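Local atomic coordinates of activated BY transcription factor SSRB (Salmonella enterica, PDB entry 2WNW), a protein that is a member of glycosyl hydrolase family 30, built from a TIM-barrel domain and a beta sandwich domain. Residues D46-F52 / Y83-P89; L72-S77 / G129-N134; Q189-N195 / M233-D239; K289-G295 / C325-W331. All blocks are in the same frame, centred on the assembly; numbering follows the deposited sequence.

Contact 1 of 4, residues D46-F52 / Y83-P89; sequences DGFGGSF and YTLARMP
Tyr83 lays its ring flat on the backbone of Gly49. The CA of Gly49 sits 3.5 Å from the centre of the Tyr83 ring, almost on the ring normal, as a CH-pi contact. This end is tight. Phe48 O accepts two bonds: Thr84 N meets it head-on at 2.8 Å, and Leu85 N reaches it at 3.0 Å from above the carbonyl plane. Thr84 OG1 in turn accepts Phe48 N. A chi1 of 54° puts that oxygen between the Thr84 backbone N and carbonyl carbon, where it can reach the neighbouring strand. Leu85 CD1 presses on Gly47 O at 3.3 Å.

The middle is looser and holds water. Gly50 N donates to a water that donates to Leu85 O, and the direct bond from Arg87 N to Gly50 O is weak. Further along, Phe52 N binds Arg87 O at 2.9 Å, and Phe52 CE1 touches Ala86 CB at 3.3 Å. These are the first two parallel strands of the TIM barrel.

On the face of Ser51 and Arg87, a second water donates to Ser51 OG at 2.6 Å and accepts from Arg87 NH1 at 2.8 Å. Ser51 OG also bonds to Asp330 O. The extended Arg87 chain ends among acidic groups of the barrel interior, with Asp239 its strongest partner. With the water at its edge, the guanidinium is tied on several sides and probably has little freedom to turn.

Contact 2 of 4, residues L72-S77 / G129-N134; sequences LSLYFS and GALRLN
In the helical layer that wraps the TIM barrel, Phe76 at the end of helix 65-76 packs on Ala130 of helix 124-133. The short helical segments cross at -60°, with axes 9.4 Å apart at their closest. Ala130 CB stands over the middle of the ring, 3.5 Å from the centroid of Phe76 and close to its normal. This is a CH-pi contact. The opposite ring face is covered near its rim by CB of Tyr75, so the ring is clasped from both faces. A chi1 of -49° sets Phe76 CG anti to its carbonyl carbon and turns the ring to Ala130.

Leu133 carries a second part of the interface. Leu133 CB lies 3.7 Å from Phe76 CB. Leu133 CD2 reaches across to Leu72, 3.9 Å from CB of Leu72 and a close 3.0 Å from Leu72 O. That oxygen is already used inside its helix, accepting Phe76 N. Leu72 CD1 rests on the backbone of Gly129, 3.8 Å from Gly129 C.

No hydrogen bond joins the two segments; the contact is apolar. Asn134, just past its helix, comes near Phe76 O with its CB, while its side-chain amide bonds to Tyr83 O and His136 N. Phe52, from the loop after strand 48-51, also reaches Ala130. Neighbouring helices packed side by side around the outside of the strands are typical of the alpha/beta barrel fold.

Contact 3 of 4, residues Q189-N195 / M233-D239; sequences QALSVQN and MEIYIWD
Asp239 OD2 is gripped by Ser192 OG across the strand pair and by Arg87 in a salt bridge. Ser192 OG donates at 2.7 Å, meeting OD2 of Asp239 on its anti side and 29° out of the carboxylate plane. With chi1 at 73° the Ser192 hydroxyl turns to the Asp239 carboxylate. It also bonds to Ser142 OG. The other oxygen, Asp239 OD1, is held by His268 and Ser293.

Away from this cluster the backbones pair as parallel strands 190-192 and 234-239 of the TIM barrel. Leu191 N binds Glu234 O at 2.9 Å, and Tyr236 N binds Leu191 O at 2.8 Å. The edge of the Tyr236 ring faces the same Leu191 O, and its CE2 lies 4.0 Å from Ala190 CB. Tyr236 OH donates to Glu234 OE1 at 2.7 Å from above the carboxylate plane. On the face of Leu191 and Ile235, Met233 bends back and crosses Leu191 at about a right angle. Met233 SD comes 3.4 Å from Ala190 N.

Glu234 also forms salt bridges with Lys138 and Lys289. The buried carboxylate of Asp239 and the partly exposed one of Glu234 are thus each met by cationic and neutral groups, which probably offsets the cost of placing charge here.

Contact 4 of 4, residues K289-G295 / C325-W331; sequences KLLFSEG and CSGFIDW. With GOL (glycerol), chain F.
Glu294 runs alongside Trp331, pointing the same way. From its CB, a chi1 of -171° carries CG anti to the backbone N and over the indole, 3.8 Å from Trp331 CG. Glu294 CD lies 3.9 Å above the indole plane, offset toward the rim. The carboxylate is stacked on the ring, with planes 15° apart. At the tip, OE1 and OE2 of Glu294 both face O3 of the glycerol, at 2.7 and 2.5 Å. O3 has a single proton, so which carboxylate oxygen receives it is not settled. OE1 also forms a salt bridge with Arg87, and OE2 a hydrogen bond with Tyr270. Trp331 NE1 donates to glycerol O1 at 3.0 Å. Asp94, Trp144 and Glu196 also bind the glycerol, which probably came from the crystallisation liquor and may mark a pocket.

The two segments belong to the last beta-alpha-beta unit of the TIM barrel: strand 289-294, helix 305-322, strand 327-330. The strands run parallel. Their backbone bonds include Ser326 N to Leu290 O at 2.8 Å and, further along, Trp331 N to Gly295 O at 3.2 Å. On the helix side, the rings of Phe292 and Phe328 lie side by side with planes 9° apart. They are displaced along each other with little overlap, the Phe292 and Phe328 centroids being 5.4 Å apart. Helix 305-322 touches Phe292 through Asp316 and Asn320, and Phe328 through Met317.

Overall arrangement
From the N terminus, 46-52 opens contact 1 and 72-77 opens contact 2 before 83-89 closes the first loop; 129-134 then closes the second. Contacts 1 and 2 therefore cross along the chain. Contact 2 ties outer helices, contact 1 the first two barrel strands. Tyr83 and Phe52 join the two contacts. Contact 3 follows in series and closes the loop between the fourth and fifth strands. Contact 4 comes last and pairs the seventh with the eighth. Strand 327-330 also lies next to 48-51, so contacts 1 and 4 meet where the barrel shuts. Arg87, Asp239, Ser293 and Glu294 link contacts 1, 3 and 4 inside the barrel.

Contact 1 of 4, residues D46-F52 / Y83-P89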
# COMPACT_ATOMS: atom_id res chain seq x y z
N ASP A 46 -12.43 15.62 -3.39
CA ASP A 46 -13.50 16.61 -3.32
C ASP A 46 -13.60 17.40 -2.02
O ASP A 46 -14.29 18.43 -1.97
CB ASP A 46 -14.84 15.95 -3.62
CG ASP A 46 -14.87 15.29 -4.99
OD1 ASP A 46 -14.12 15.74 -5.88
OD2 ASP A 46 -15.65 14.33 -5.19
N GLY A 47 -12.94 16.93 -0.96
CA GLY A 47 -13.00 17.65 0.30
C GLY A 47 -13.08 16.80 1.56
O GLY A 47 -12.85 15.59 1.53
N PHE A 48 -13.41 17.46 2.67
CA PHE A 48 -13.53 16.81 3.98
C PHE A 48 -14.73 17.39 4.73
O PHE A 48 -15.09 18.55 4.55
CB PHE A 48 -12.28 17.07 4.84
CG PHE A 48 -11.01 16.58 4.23
CD1 PHE A 48 -10.41 17.27 3.18
CD2 PHE A 48 -10.41 15.41 4.68
CE1 PHE A 48 -9.24 16.80 2.59
CE2 PHE A 48 -9.25 14.93 4.10
CZ PHE A 48 -8.66 15.62 3.05
N GLY A 49 -15.35 16.57 5.58
CA GLY A 49 -16.49 17.04 6.34
C GLY A 49 -17.05 16.02 7.30
O GLY A 49 -16.42 14.99 7.56
N GLY A 50 -18.24 16.31 7.82
CA GLY A 50 -18.91 15.43 8.75
C GLY A 50 -20.39 15.33 8.43
O GLY A 50 -20.86 15.89 7.44
N SER A 51 -21.15 14.65 9.29
CA SER A 51 -22.57 14.46 9.02
C SER A 51 -23.56 15.19 9.90
O SER A 51 -23.38 15.33 11.11
CB SER A 51 -22.90 12.97 9.06
OG SER A 51 -22.01 12.23 8.24
N PHE A 52 -24.63 15.65 9.26
CA PHE A 52 -25.73 16.32 9.93
C PHE A 52 -26.79 15.25 10.14
O PHE A 52 -27.26 14.64 9.17
CB PHE A 52 -26.34 17.42 9.04
CG PHE A 52 -25.38 18.50 8.63
CD1 PHE A 52 -25.01 18.64 7.30
CD2 PHE A 52 -24.89 19.41 9.56
CE1 PHE A 52 -24.17 19.68 6.90
CE2 PHE A 52 -24.05 20.44 9.17
CZ PHE A 52 -23.68 20.58 7.84
N TYR A 83 -14.74 22.79 6.79
CA TYR A 83 -15.42 21.63 6.22
C TYR A 83 -16.05 22.00 4.88
O TYR A 83 -16.74 23.01 4.76
CB TYR A 83 -16.49 21.10 7.19
CG TYR A 83 -16.00 20.03 8.15
CD1 TYR A 83 -16.89 19.32 8.94
CD2 TYR A 83 -14.64 19.71 8.24
CE1 TYR A 83 -16.46 18.31 9.80
CE2 TYR A 83 -14.19 18.70 9.10
CZ TYR A 83 -15.11 18.00 9.87
OH TYR A 83 -14.69 16.99 10.71
N THR A 84 -15.80 21.16 3.88
CA THR A 84 -16.30 21.39 2.53
C THR A 84 -17.27 20.31 2.03
O THR A 84 -17.83 20.44 0.95
CB THR A 84 -15.13 21.51 1.54
OG1 THR A 84 -14.29 20.36 1.66
CG2 THR A 84 -14.31 22.75 1.86
N LEU A 85 -17.44 19.26 2.83
CA LEU A 85 -18.36 18.18 2.48
C LEU A 85 -19.26 17.88 3.67
O LEU A 85 -18.97 18.27 4.80
CB LEU A 85 -17.59 16.89 2.15
CG LEU A 85 -16.61 16.82 0.98
CD1 LEU A 85 -16.04 15.41 0.90
CD2 LEU A 85 -17.33 17.18 -0.32
N ALA A 86 -20.35 17.16 3.41
CA ALA A 86 -21.26 16.76 4.46
C ALA A 86 -22.19 15.67 3.94
O ALA A 86 -22.41 15.54 2.73
CB ALA A 86 -22.08 17.95 4.95
N ARG A 87 -22.72 14.87 4.86
CA ARG A 87 -23.66 13.82 4.51
C ARG A 87 -24.82 13.98 5.49
O ARG A 87 -24.62 14.36 6.64
CB ARG A 87 -23.02 12.44 4.66
CG ARG A 87 -23.93 11.25 4.33
CD ARG A 87 -23.10 10.04 3.91
NE ARG A 87 -23.89 8.82 3.68
CZ ARG A 87 -24.08 7.86 4.59
NH1 ARG A 87 -23.56 7.97 5.81
NH2 ARG A 87 -24.78 6.78 4.28
N MET A 88 -26.03 13.72 5.01
CA MET A 88 -27.22 13.83 5.85
C MET A 88 -28.22 12.76 5.44
O MET A 88 -28.19 12.27 4.31
CB MET A 88 -27.82 15.23 5.70
CG MET A 88 -28.04 15.67 4.27
SD MET A 88 -28.19 17.46 4.19
CE MET A 88 -28.58 17.71 2.45
N PRO A 89 -29.10 12.37 6.37
CA PRO A 89 -30.10 11.33 6.10
C PRO A 89 -31.41 11.79 5.48
O PRO A 89 -31.93 12.86 5.80
CB PRO A 89 -30.31 10.72 7.47
CG PRO A 89 -30.27 11.94 8.35
CD PRO A 89 -29.07 12.70 7.80
O HOH W 1 -19.82 18.72 7.27
O HOH W 2 -21.92 9.88 7.08

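Contact 2 of 4, residues L72-S77 / G129-N134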
# COMPACT_ATOMS: atom_id res chain seq x y z
N LEU A 72 -20.07 26.39 15.09
CA LEU A 72 -20.06 26.57 13.64
C LEU A 72 -18.75 27.10 13.08
O LEU A 72 -18.32 26.69 12.01
CB LEU A 72 -21.21 27.48 13.21
CG LEU A 72 -22.62 26.92 13.43
CD1 LEU A 72 -23.65 27.97 13.03
CD2 LEU A 72 -22.81 25.65 12.61
N SER A 73 -18.10 28.01 13.81
CA SER A 73 -16.83 28.56 13.35
C SER A 73 -15.73 27.50 13.36
O SER A 73 -14.91 27.42 12.45
CB SER A 73 -16.40 29.73 14.24
OG SER A 73 -17.34 30.79 14.19
N LEU A 74 -15.73 26.69 14.41
CA LEU A 74 -14.74 25.63 14.57
C LEU A 74 -14.75 24.65 13.41
O LEU A 74 -13.70 24.20 12.95
CB LEU A 74 -15.02 24.86 15.87
CG LEU A 74 -14.10 25.01 17.09
CD1 LEU A 74 -13.17 26.20 16.96
CD2 LEU A 74 -14.97 25.11 18.32
N TYR A 75 -15.94 24.32 12.93
CA TYR A 75 -16.10 23.37 11.85
C TYR A 75 -16.16 23.95 10.45
O TYR A 75 -15.57 23.41 9.52
CB TYR A 75 -17.37 22.55 12.08
CG TYR A 75 -17.19 21.22 12.79
CD1 TYR A 75 -18.13 20.78 13.71
CD2 TYR A 75 -16.12 20.37 12.47
CE1 TYR A 75 -18.04 19.52 14.29
CE2 TYR A 75 -16.02 19.10 13.05
CZ TYR A 75 -16.99 18.68 13.95
OH TYR A 75 -16.93 17.42 14.50
N PHE A 76 -16.87 25.07 10.30
CA PHE A 76 -17.05 25.64 8.97
C PHE A 76 -16.35 26.94 8.60
O PHE A 76 -16.48 27.42 7.48
CB PHE A 76 -18.55 25.74 8.71
CG PHE A 76 -19.28 24.46 9.01
CD1 PHE A 76 -19.94 24.30 10.22
CD2 PHE A 76 -19.22 23.39 8.13
CE1 PHE A 76 -20.54 23.08 10.54
CE2 PHE A 76 -19.81 22.17 8.44
CZ PHE A 76 -20.47 22.02 9.65
N SER A 77 -15.61 27.51 9.54
CA SER A 77 -14.87 28.74 9.26
C SER A 77 -13.70 28.38 8.35
O SER A 77 -13.06 27.34 8.54
CB SER A 77 -14.34 29.36 10.55
OG SER A 77 -13.34 30.33 10.27
N GLY A 129 -26.97 27.06 9.23
CA GLY A 129 -25.94 27.77 9.95
C GLY A 129 -24.57 27.50 9.36
O GLY A 129 -23.74 28.40 9.21
N ALA A 130 -24.32 26.23 9.01
CA ALA A 130 -23.05 25.83 8.43
C ALA A 130 -22.88 26.46 7.06
O ALA A 130 -21.81 26.97 6.72
CB ALA A 130 -23.00 24.30 8.31
N LEU A 131 -23.95 26.43 6.27
CA LEU A 131 -23.95 26.99 4.93
C LEU A 131 -23.67 28.50 4.96
O LEU A 131 -23.13 29.05 4.00
CB LEU A 131 -25.31 26.72 4.27
CG LEU A 131 -25.40 25.81 3.03
CD1 LEU A 131 -24.24 24.84 2.96
CD2 LEU A 131 -26.74 25.08 3.08
N ARG A 132 -24.03 29.16 6.06
CA ARG A 132 -23.77 30.59 6.19
C ARG A 132 -22.27 30.84 6.21
O ARG A 132 -21.78 31.79 5.60
CB ARG A 132 -24.41 31.15 7.46
CG ARG A 132 -25.77 31.79 7.25
CD ARG A 132 -26.23 32.55 8.50
NE ARG A 132 -26.72 31.65 9.54
CZ ARG A 132 -27.90 31.03 9.50
NH1 ARG A 132 -28.71 31.22 8.46
NH2 ARG A 132 -28.27 30.24 10.49
N LEU A 133 -21.54 29.97 6.91
CA LEU A 133 -20.09 30.10 7.00
C LEU A 133 -19.42 29.62 5.71
O LEU A 133 -18.43 30.20 5.27
CB LEU A 133 -19.54 29.32 8.20
CG LEU A 133 -19.59 30.08 9.53
CD1 LEU A 133 -21.03 30.36 9.92
CD2 LEU A 133 -18.90 29.26 10.60
N ASN A 134 -19.96 28.57 5.11
CA ASN A 134 -19.43 28.07 3.84
C ASN A 134 -20.59 27.71 2.92
O ASN A 134 -21.05 26.57 2.89
CB ASN A 134 -18.53 26.85 4.04
CG ASN A 134 -17.94 26.36 2.72
OD1 ASN A 134 -18.04 27.04 1.69
ND2 ASN A 134 -17.32 25.18 2.75

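Contact 3 of 4, residues Q189-N195 / M233-D239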
# COMPACT_ATOMS: atom_id res chain seq x y z
N GLN A 189 -25.72 17.93 -3.85
CA GLN A 189 -24.95 17.61 -5.05
C GLN A 189 -24.66 16.12 -5.20
O GLN A 189 -24.16 15.69 -6.24
CB GLN A 189 -23.64 18.39 -5.06
CG GLN A 189 -23.81 19.89 -4.98
CD GLN A 189 -22.49 20.63 -5.12
OE1 GLN A 189 -22.35 21.77 -4.69
NE2 GLN A 189 -21.51 19.98 -5.74
N ALA A 190 -24.97 15.34 -4.17
CA ALA A 190 -24.71 13.91 -4.24
C ALA A 190 -25.73 13.09 -3.45
O ALA A 190 -26.31 13.57 -2.47
CB ALA A 190 -23.31 13.60 -3.73
N LEU A 191 -25.93 11.85 -3.89
CA LEU A 191 -26.84 10.93 -3.25
C LEU A 191 -26.23 9.53 -3.24
O LEU A 191 -25.33 9.24 -4.03
CB LEU A 191 -28.15 10.82 -4.04
CG LEU A 191 -29.03 12.03 -4.29
CD1 LEU A 191 -30.06 11.69 -5.36
CD2 LEU A 191 -29.71 12.44 -3.00
N SER A 192 -26.70 8.69 -2.34
CA SER A 192 -26.31 7.29 -2.36
C SER A 192 -27.70 6.66 -2.41
O SER A 192 -28.67 7.27 -1.95
CB SER A 192 -25.53 6.88 -1.10
OG SER A 192 -26.34 6.77 0.05
N VAL A 193 -27.82 5.48 -3.01
CA VAL A 193 -29.11 4.83 -3.11
C VAL A 193 -29.64 4.36 -1.77
O VAL A 193 -30.82 4.52 -1.46
CB VAL A 193 -29.04 3.60 -4.06
CG1 VAL A 193 -30.32 2.77 -3.93
CG2 VAL A 193 -28.87 4.07 -5.49
N GLN A 194 -28.75 3.79 -0.97
CA GLN A 194 -29.12 3.26 0.34
C GLN A 194 -27.90 3.05 1.21
O GLN A 194 -26.86 2.57 0.75
CB GLN A 194 -29.85 1.93 0.14
CG GLN A 194 -30.03 1.09 1.40
CD GLN A 194 -31.01 1.69 2.38
OE1 GLN A 194 -32.06 2.20 1.98
NE2 GLN A 194 -30.70 1.60 3.66
N ASN A 195 -28.03 3.40 2.49
CA ASN A 195 -26.95 3.21 3.44
C ASN A 195 -26.86 1.71 3.73
O ASN A 195 -27.87 1.08 4.07
CB ASN A 195 -27.26 3.96 4.74
CG ASN A 195 -26.24 3.71 5.83
OD1 ASN A 195 -25.08 4.12 5.72
ND2 ASN A 195 -26.65 3.03 6.89
N MET A 233 -26.28 15.89 -10.64
CA MET A 233 -26.28 15.18 -9.37
C MET A 233 -25.37 13.95 -9.45
O MET A 233 -25.40 13.21 -10.43
CB MET A 233 -27.70 14.72 -9.04
CG MET A 233 -27.84 13.96 -7.72
SD MET A 233 -27.64 15.05 -6.31
CE MET A 233 -29.28 15.79 -6.22
N GLU A 234 -24.56 13.73 -8.41
CA GLU A 234 -23.70 12.55 -8.40
C GLU A 234 -24.45 11.46 -7.65
O GLU A 234 -25.14 11.75 -6.67
CB GLU A 234 -22.37 12.82 -7.68
CG GLU A 234 -21.47 13.89 -8.28
CD GLU A 234 -20.08 13.88 -7.66
OE1 GLU A 234 -19.94 13.40 -6.51
OE2 GLU A 234 -19.13 14.36 -8.31
N ILE A 235 -24.32 10.22 -8.10
CA ILE A 235 -24.96 9.10 -7.42
C ILE A 235 -23.91 8.05 -7.08
O ILE A 235 -23.12 7.63 -7.94
CB ILE A 235 -26.05 8.44 -8.29
CG1 ILE A 235 -27.19 9.44 -8.55
CG2 ILE A 235 -26.60 7.21 -7.58
CD1 ILE A 235 -28.32 8.88 -9.41
N TYR A 236 -23.89 7.65 -5.81
CA TYR A 236 -22.94 6.65 -5.32
C TYR A 236 -23.69 5.39 -4.91
O TYR A 236 -24.85 5.46 -4.48
CB TYR A 236 -22.18 7.18 -4.10
CG TYR A 236 -21.21 8.30 -4.41
CD1 TYR A 236 -19.86 8.03 -4.64
CD2 TYR A 236 -21.65 9.62 -4.52
CE1 TYR A 236 -18.97 9.06 -4.96
CE2 TYR A 236 -20.77 10.65 -4.84
CZ TYR A 236 -19.43 10.36 -5.06
OH TYR A 236 -18.57 11.38 -5.39
N ILE A 237 -23.03 4.24 -5.06
CA ILE A 237 -23.62 2.97 -4.66
C ILE A 237 -22.71 2.32 -3.60
O ILE A 237 -21.66 2.87 -3.26
CB ILE A 237 -23.80 2.01 -5.86
CG1 ILE A 237 -22.47 1.79 -6.58
CG2 ILE A 237 -24.85 2.58 -6.82
CD1 ILE A 237 -22.55 0.74 -7.69
N TRP A 238 -23.13 1.16 -3.11
CA TRP A 238 -22.45 0.39 -2.06
C TRP A 238 -22.70 1.06 -0.71
O TRP A 238 -23.56 0.62 0.04
CB TRP A 238 -20.93 0.26 -2.31
CG TRP A 238 -20.22 -0.63 -1.29
CD1 TRP A 238 -19.09 -0.32 -0.59
CD2 TRP A 238 -20.60 -1.96 -0.88
NE1 TRP A 238 -18.75 -1.37 0.24
CE2 TRP A 238 -19.65 -2.39 0.07
CE3 TRP A 238 -21.65 -2.83 -1.23
CZ2 TRP A 238 -19.72 -3.64 0.69
CZ3 TRP A 238 -21.71 -4.08 -0.62
CH2 TRP A 238 -20.75 -4.47 0.33
N ASP A 239 -21.96 2.13 -0.42
CA ASP A 239 -22.13 2.86 0.84
C ASP A 239 -22.07 1.89 2.01
O ASP A 239 -22.93 1.91 2.91
CB ASP A 239 -23.48 3.60 0.82
CG ASP A 239 -23.50 4.85 1.69
OD1 ASP A 239 -22.48 5.15 2.34
OD2 ASP A 239 -24.54 5.54 1.71

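Contact 4 of 4, residues K289-G295 / C325-W331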
# COMPACT_ATOMS: atom_id res chain seq x y z
N LYS A 289 -15.48 7.78 -8.78
CA LYS A 289 -15.03 8.27 -7.49
C LYS A 289 -15.21 7.23 -6.39
O LYS A 289 -16.21 6.52 -6.36
CB LYS A 289 -15.79 9.55 -7.13
CG LYS A 289 -15.51 10.70 -8.08
CD LYS A 289 -16.15 12.00 -7.63
CE LYS A 289 -15.78 13.15 -8.55
NZ LYS A 289 -16.36 14.45 -8.08
N LEU A 290 -14.22 7.15 -5.51
CA LEU A 290 -14.24 6.22 -4.39
C LEU A 290 -14.25 7.07 -3.13
O LEU A 290 -13.20 7.44 -2.59
CB LEU A 290 -13.00 5.32 -4.43
CG LEU A 290 -12.85 4.55 -5.75
CD1 LEU A 290 -11.53 3.77 -5.74
CD2 LEU A 290 -14.03 3.60 -5.94
N LEU A 291 -15.45 7.38 -2.66
CA LEU A 291 -15.66 8.25 -1.52
C LEU A 291 -15.81 7.57 -0.15
O LEU A 291 -16.59 6.63 -0.01
CB LEU A 291 -16.90 9.10 -1.79
CG LEU A 291 -17.48 10.00 -0.70
CD1 LEU A 291 -16.53 11.16 -0.44
CD2 LEU A 291 -18.84 10.51 -1.15
N PHE A 292 -15.07 8.06 0.84
CA PHE A 292 -15.22 7.54 2.19
C PHE A 292 -16.40 8.34 2.72
O PHE A 292 -16.29 9.55 2.93
CB PHE A 292 -13.99 7.82 3.06
CG PHE A 292 -14.18 7.45 4.50
CD1 PHE A 292 -14.18 6.11 4.89
CD2 PHE A 292 -14.45 8.43 5.45
CE1 PHE A 292 -14.44 5.76 6.22
CE2 PHE A 292 -14.72 8.08 6.78
CZ PHE A 292 -14.72 6.73 7.16
N SER A 293 -17.53 7.67 2.95
CA SER A 293 -18.73 8.38 3.38
C SER A 293 -19.14 8.32 4.85
O SER A 293 -20.00 9.08 5.26
CB SER A 293 -19.91 7.92 2.53
OG SER A 293 -20.14 6.53 2.73
N GLU A 294 -18.55 7.41 5.62
CA GLU A 294 -18.94 7.34 7.03
C GLU A 294 -18.03 6.47 7.89
O GLU A 294 -17.59 5.40 7.48
CB GLU A 294 -20.37 6.82 7.16
CG GLU A 294 -20.92 6.91 8.57
CD GLU A 294 -22.03 5.92 8.84
OE1 GLU A 294 -23.04 5.93 8.11
OE2 GLU A 294 -21.88 5.12 9.79
N GLY A 295 -17.79 6.94 9.10
CA GLY A 295 -16.98 6.22 10.05
C GLY A 295 -17.09 6.91 11.40
O GLY A 295 -17.35 8.11 11.46
N CYS A 325 -8.74 7.25 -2.64
CA CYS A 325 -9.96 7.86 -2.10
C CYS A 325 -10.21 9.27 -2.62
O CYS A 325 -9.28 10.07 -2.72
CB CYS A 325 -9.89 7.88 -0.56
SG CYS A 325 -11.33 8.57 0.26
N SER A 326 -11.46 9.59 -2.93
CA SER A 326 -11.82 10.90 -3.47
C SER A 326 -12.36 11.91 -2.45
O SER A 326 -12.61 13.06 -2.80
CB SER A 326 -12.85 10.74 -4.59
OG SER A 326 -14.08 10.21 -4.09
N GLY A 327 -12.55 11.49 -1.21
CA GLY A 327 -13.07 12.41 -0.22
C GLY A 327 -13.33 11.76 1.12
O GLY A 327 -13.41 10.54 1.22
N PHE A 328 -13.47 12.59 2.16
CA PHE A 328 -13.69 12.11 3.52
C PHE A 328 -14.90 12.75 4.19
O PHE A 328 -15.01 13.98 4.26
CB PHE A 328 -12.44 12.39 4.36
CG PHE A 328 -12.64 12.20 5.85
CD1 PHE A 328 -12.47 10.95 6.44
CD2 PHE A 328 -13.01 13.28 6.66
CE1 PHE A 328 -12.64 10.78 7.82
CE2 PHE A 328 -13.19 13.12 8.04
CZ PHE A 328 -13.01 11.86 8.62
N ILE A 329 -15.80 11.91 4.68
CA ILE A 329 -16.97 12.40 5.40
C ILE A 329 -17.11 11.59 6.69
O ILE A 329 -17.37 10.38 6.66
CB ILE A 329 -18.27 12.27 4.60
CG1 ILE A 329 -18.12 12.92 3.22
CG2 ILE A 329 -19.40 12.98 5.36
CD1 ILE A 329 -19.37 12.83 2.36
N ASP A 330 -16.93 12.28 7.81
CA ASP A 330 -17.06 11.69 9.13
C ASP A 330 -18.55 11.47 9.40
O ASP A 330 -19.39 11.98 8.67
CB ASP A 330 -16.46 12.66 10.16
CG ASP A 330 -16.55 12.17 11.59
OD1 ASP A 330 -16.46 10.94 11.82
OD2 ASP A 330 -16.69 13.02 12.49
N TRP A 331 -18.87 10.71 10.44
CA TRP A 331 -20.26 10.46 10.79
C TRP A 331 -20.71 11.70 11.58
O TRP A 331 -20.25 12.81 11.28
CB TRP A 331 -20.36 9.18 11.64
CG TRP A 331 -21.74 8.61 11.90
CD1 TRP A 331 -22.06 7.69 12.86
CD2 TRP A 331 -22.97 8.89 11.19
NE1 TRP A 331 -23.40 7.39 12.80
CE2 TRP A 331 -23.98 8.11 11.79
CE3 TRP A 331 -23.31 9.73 10.12
CZ2 TRP A 331 -25.32 8.13 11.35
CZ3 TRP A 331 -24.64 9.76 9.68
CH2 TRP A 331 -25.63 8.97 10.30
C1 GOL F . -24.20 3.91 12.12
O1 GOL F . -24.54 4.64 13.29
C2 GOL F . -25.13 4.34 10.96
O2 GOL F . -26.47 4.17 11.32
C3 GOL F . -24.96 3.48 9.71
O3 GOL F . -23.69 3.49 9.15